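Local coordinates for protein adenosine deaminase (Burkholderia ambifaria, PDB 4GXW) that probably deaminates adenine or a related aminopurine by hydrolysis, as a zinc-dependent amidohydrolase of the adenosine and AMP deaminase family, at residues Glu33-Leu38 / Thr263-Asn268. Numbering follows the deposited sequence.
With ZN (zinc ion), chain C.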
ATOM      1  N   GLU A  33      -1.427  -6.470   4.435  1.00  8.08           N
ATOM      2  CA  GLU A  33      -1.044  -5.381   3.532  1.00  7.89           C
ATOM      3  C   GLU A  33      -1.959  -4.196   3.835  1.00  8.45           C
ATOM      4  O   GLU A  33      -3.190  -4.339   3.840  1.00  9.27           O
ATOM      5  CB  GLU A  33      -1.140  -5.767   2.054  1.00 10.34           C
ATOM      6  CG  GLU A  33      -0.724  -4.623   1.124  1.00 10.55           C
ATOM      7  CD  GLU A  33      -0.176  -5.090  -0.202  1.00  9.95           C
ATOM      8  OE1 GLU A  33      -0.900  -5.804  -0.942  1.00 10.02           O
ATOM      9  OE2 GLU A  33       0.989  -4.741  -0.512  1.00 10.02           O
ATOM     10  N   LEU A  34      -1.343  -3.045   4.106  1.00  7.71           N
ATOM     11  CA  LEU A  34      -2.070  -1.844   4.511  1.00  7.76           C
ATOM     12  C   LEU A  34      -1.913  -0.692   3.530  1.00  8.12           C
ATOM     13  O   LEU A  34      -2.507   0.362   3.722  1.00  9.06           O
ATOM     14  CB  LEU A  34      -1.603  -1.373   5.892  1.00  9.90           C
ATOM     15  CG  LEU A  34      -1.760  -2.341   7.059  1.00  8.76           C
ATOM     16  CD1 LEU A  34      -1.241  -1.708   8.340  1.00 11.05           C
ATOM     17  CD2 LEU A  34      -3.220  -2.749   7.209  1.00 10.44           C
ATOM     18  N   HIS A  35      -1.105  -0.879   2.488  1.00  7.68           N
ATOM     19  CA  HIS A  35      -0.824   0.189   1.528  1.00  8.24           C
ATOM     20  C   HIS A  35      -0.727  -0.390   0.128  1.00  8.40           C
ATOM     21  O   HIS A  35       0.337  -0.849  -0.304  1.00  8.71           O
ATOM     22  CB  HIS A  35       0.466   0.940   1.906  1.00  9.49           C
ATOM     23  CG  HIS A  35       0.715   2.189   1.106  1.00  7.93           C
ATOM     24  ND1 HIS A  35       1.432   3.255   1.611  1.00  8.83           N
ATOM     25  CD2 HIS A  35       0.370   2.537  -0.159  1.00  9.54           C
ATOM     26  CE1 HIS A  35       1.498   4.211   0.697  1.00  8.61           C
ATOM     27  NE2 HIS A  35       0.851   3.805  -0.387  1.00  9.09           N
ATOM     28  N   CYS A  36      -1.856  -0.383  -0.570  1.00  8.25           N
ATOM     29  CA  CYS A  36      -1.934  -0.909  -1.924  1.00  7.96           C
ATOM     30  C   CYS A  36      -3.067  -0.228  -2.660  1.00  8.13           C
ATOM     31  O   CYS A  36      -4.200  -0.203  -2.178  1.00  8.66           O
ATOM     32  CB  CYS A  36      -2.188  -2.415  -1.904  1.00  8.05           C
ATOM     33  SG  CYS A  36      -2.148  -3.133  -3.551  1.00 12.51           S
ATOM     34  N   HIS A  37      -2.764   0.313  -3.832  1.00  8.83           N
ATOM     35  CA  HIS A  37      -3.783   0.937  -4.670  1.00  8.35           C
ATOM     36  C   HIS A  37      -4.345  -0.102  -5.626  1.00  8.44           C
ATOM     37  O   HIS A  37      -3.598  -0.720  -6.396  1.00  9.14           O
ATOM     38  CB  HIS A  37      -3.212   2.143  -5.429  1.00 11.26           C
ATOM     39  CG  HIS A  37      -2.621   3.179  -4.526  1.00 10.42           C
ATOM     40  ND1 HIS A  37      -3.328   4.277  -4.074  1.00 12.20           N
ATOM     41  CD2 HIS A  37      -1.396   3.257  -3.952  1.00 11.38           C
ATOM     42  CE1 HIS A  37      -2.555   4.989  -3.269  1.00 11.97           C
ATOM     43  NE2 HIS A  37      -1.379   4.389  -3.175  1.00 12.92           N
ATOM     44  N   LEU A  38      -5.662  -0.285  -5.562  1.00  9.25           N
ATOM     45  CA  LEU A  38      -6.382  -1.191  -6.452  1.00  9.09           C
ATOM     46  C   LEU A  38      -5.947  -1.045  -7.911  1.00  9.07           C
ATOM     47  O   LEU A  38      -5.647  -2.034  -8.584  1.00  9.43           O
ATOM     48  CB  LEU A  38      -7.885  -0.927  -6.341  1.00 10.53           C
ATOM     49  CG  LEU A  38      -8.765  -1.841  -7.194  1.00 10.06           C
ATOM     50  CD1 LEU A  38      -8.566  -3.306  -6.813  1.00 12.09           C
ATOM     51  CD2 LEU A  38     -10.221  -1.422  -7.078  1.00 11.88           C
ATOM     52  N   THR A 263       3.064   3.173   7.090  1.00  7.76           N
ATOM     53  CA  THR A 263       3.172   2.205   6.014  1.00  8.59           C
ATOM     54  C   THR A 263       4.295   2.686   5.108  1.00  8.36           C
ATOM     55  O   THR A 263       4.370   3.866   4.776  1.00 10.68           O
ATOM     56  CB  THR A 263       1.840   2.006   5.253  1.00  7.99           C
ATOM     57  OG1 THR A 263       1.534   3.177   4.487  1.00  7.82           O
ATOM     58  CG2 THR A 263       0.696   1.706   6.217  1.00  8.80           C
ATOM     59  N   VAL A 264       5.194   1.786   4.738  1.00  7.69           N
ATOM     60  CA  VAL A 264       6.351   2.168   3.924  1.00  7.82           C
ATOM     61  C   VAL A 264       6.446   1.287   2.690  1.00  8.41           C
ATOM     62  O   VAL A 264       5.926   0.161   2.667  1.00  8.44           O
ATOM     63  CB  VAL A 264       7.675   2.144   4.740  1.00  9.00           C
ATOM     64  CG1 VAL A 264       7.599   3.114   5.938  1.00  9.23           C
ATOM     65  CG2 VAL A 264       8.007   0.718   5.191  1.00  9.07           C
ATOM     66  N   VAL A 265       7.102   1.812   1.663  1.00  8.28           N
ATOM     67  CA  VAL A 265       7.127   1.176   0.357  1.00  8.61           C
ATOM     68  C   VAL A 265       8.570   1.184  -0.142  1.00  9.76           C
ATOM     69  O   VAL A 265       9.074   2.218  -0.588  1.00  9.63           O
ATOM     70  CB  VAL A 265       6.207   1.940  -0.633  1.00  8.42           C
ATOM     71  CG1 VAL A 265       6.240   1.297  -2.011  1.00  9.33           C
ATOM     72  CG2 VAL A 265       4.775   2.017  -0.085  1.00 10.12           C
ATOM     73  N   PRO A 266       9.260   0.037  -0.043  1.00  9.98           N
ATOM     74  CA  PRO A 266      10.658   0.014  -0.490  1.00 11.02           C
ATOM     75  C   PRO A 266      10.823   0.427  -1.950  1.00 11.02           C
ATOM     76  O   PRO A 266      11.816   1.071  -2.295  1.00 11.55           O
ATOM     77  CB  PRO A 266      11.103  -1.438  -0.231  1.00 11.71           C
ATOM     78  CG  PRO A 266       9.870  -2.197   0.178  1.00 12.32           C
ATOM     79  CD  PRO A 266       8.867  -1.196   0.655  1.00  9.17           C
ATOM     80  N   THR A 267       9.848   0.108  -2.794  1.00  9.51           N
ATOM     81  CA  THR A 267       9.912   0.484  -4.203  1.00 10.96           C
ATOM     82  C   THR A 267       9.391   1.894  -4.509  1.00  9.48           C
ATOM     83  O   THR A 267       9.086   2.182  -5.667  1.00 11.51           O
ATOM     84  CB  THR A 267       9.145  -0.527  -5.072  1.00 11.06           C
ATOM     85  OG1 THR A 267       7.797  -0.642  -4.596  1.00 11.95           O
ATOM     86  CG2 THR A 267       9.821  -1.890  -5.001  1.00 12.62           C
ATOM     87  N   ASN A 268       9.291   2.766  -3.502  1.00 10.37           N
ATOM     88  CA  ASN A 268       8.824   4.135  -3.728  1.00  9.95           C
ATOM     89  C   ASN A 268       9.521   4.778  -4.928  1.00 10.97           C
ATOM     90  O   ASN A 268      10.749   4.842  -4.975  1.00 10.49           O
ATOM     91  CB  ASN A 268       9.055   4.973  -2.477  1.00 10.64           C
ATOM     92  CG  ASN A 268       8.619   6.419  -2.652  1.00  8.69           C
ATOM     93  OD1 ASN A 268       9.453   7.316  -2.782  1.00 11.96           O
ATOM     94  ND2 ASN A 268       7.305   6.650  -2.650  1.00 10.36           N
TER
HETATM   95 ZN    ZN C 401       0.374   4.914  -2.182  0.72 10.58          ZN
HETATM   96  O   HOH W   1       1.989   5.882  -2.758  1.00 13.73           O
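Thr263 OG1 is gripped by two groups: ND1 of His35 donates to it at 2.9 Å, and Asp240 OD1 is its second hydrogen-bond partner. The bond from ND1 is somewhat bent, 147° at the hydrogen, with the hydroxyl oxygen lying 18° out of the imidazole plane. Thr263 holds OG1 between its backbone N and carbonyl carbon (chi1 70°), which turns the hydroxyl to the ring edge and leaves CG2 to pack on Leu34 CB at 3.9 Å. With ND1 occupied as a donor, the other nitrogen serves the metal: NE2 of His35 binds zinc at 2.2 Å. Thr263 is thus a second-shell residue that helps fix the rotation of this ligand, and the carboxylate of Asp240, bonded to the same hydroxyl, probably makes OG1 a stronger acceptor for the ND1 hydrogen. Val265 steadies the ring from another direction, laying CG2 over one face in a CH-pi contact, 4.0 Å from the centroid of the His35 ring. Two residues after His35, His37 NE2 binds the same zinc at 2.1 Å, forming the His-X-His pair of the amidohydrolase site; His216, Asp301 and a water at 2.0 Å from the zinc complete five ligands. The contact is buried near the centre of the chain, at the C-terminal mouth of the TIM barrel, where the loop leaving strand 31-33 meets the end of strand 261-264, and the turn Val265-Asn268 then leads into helix 269-274.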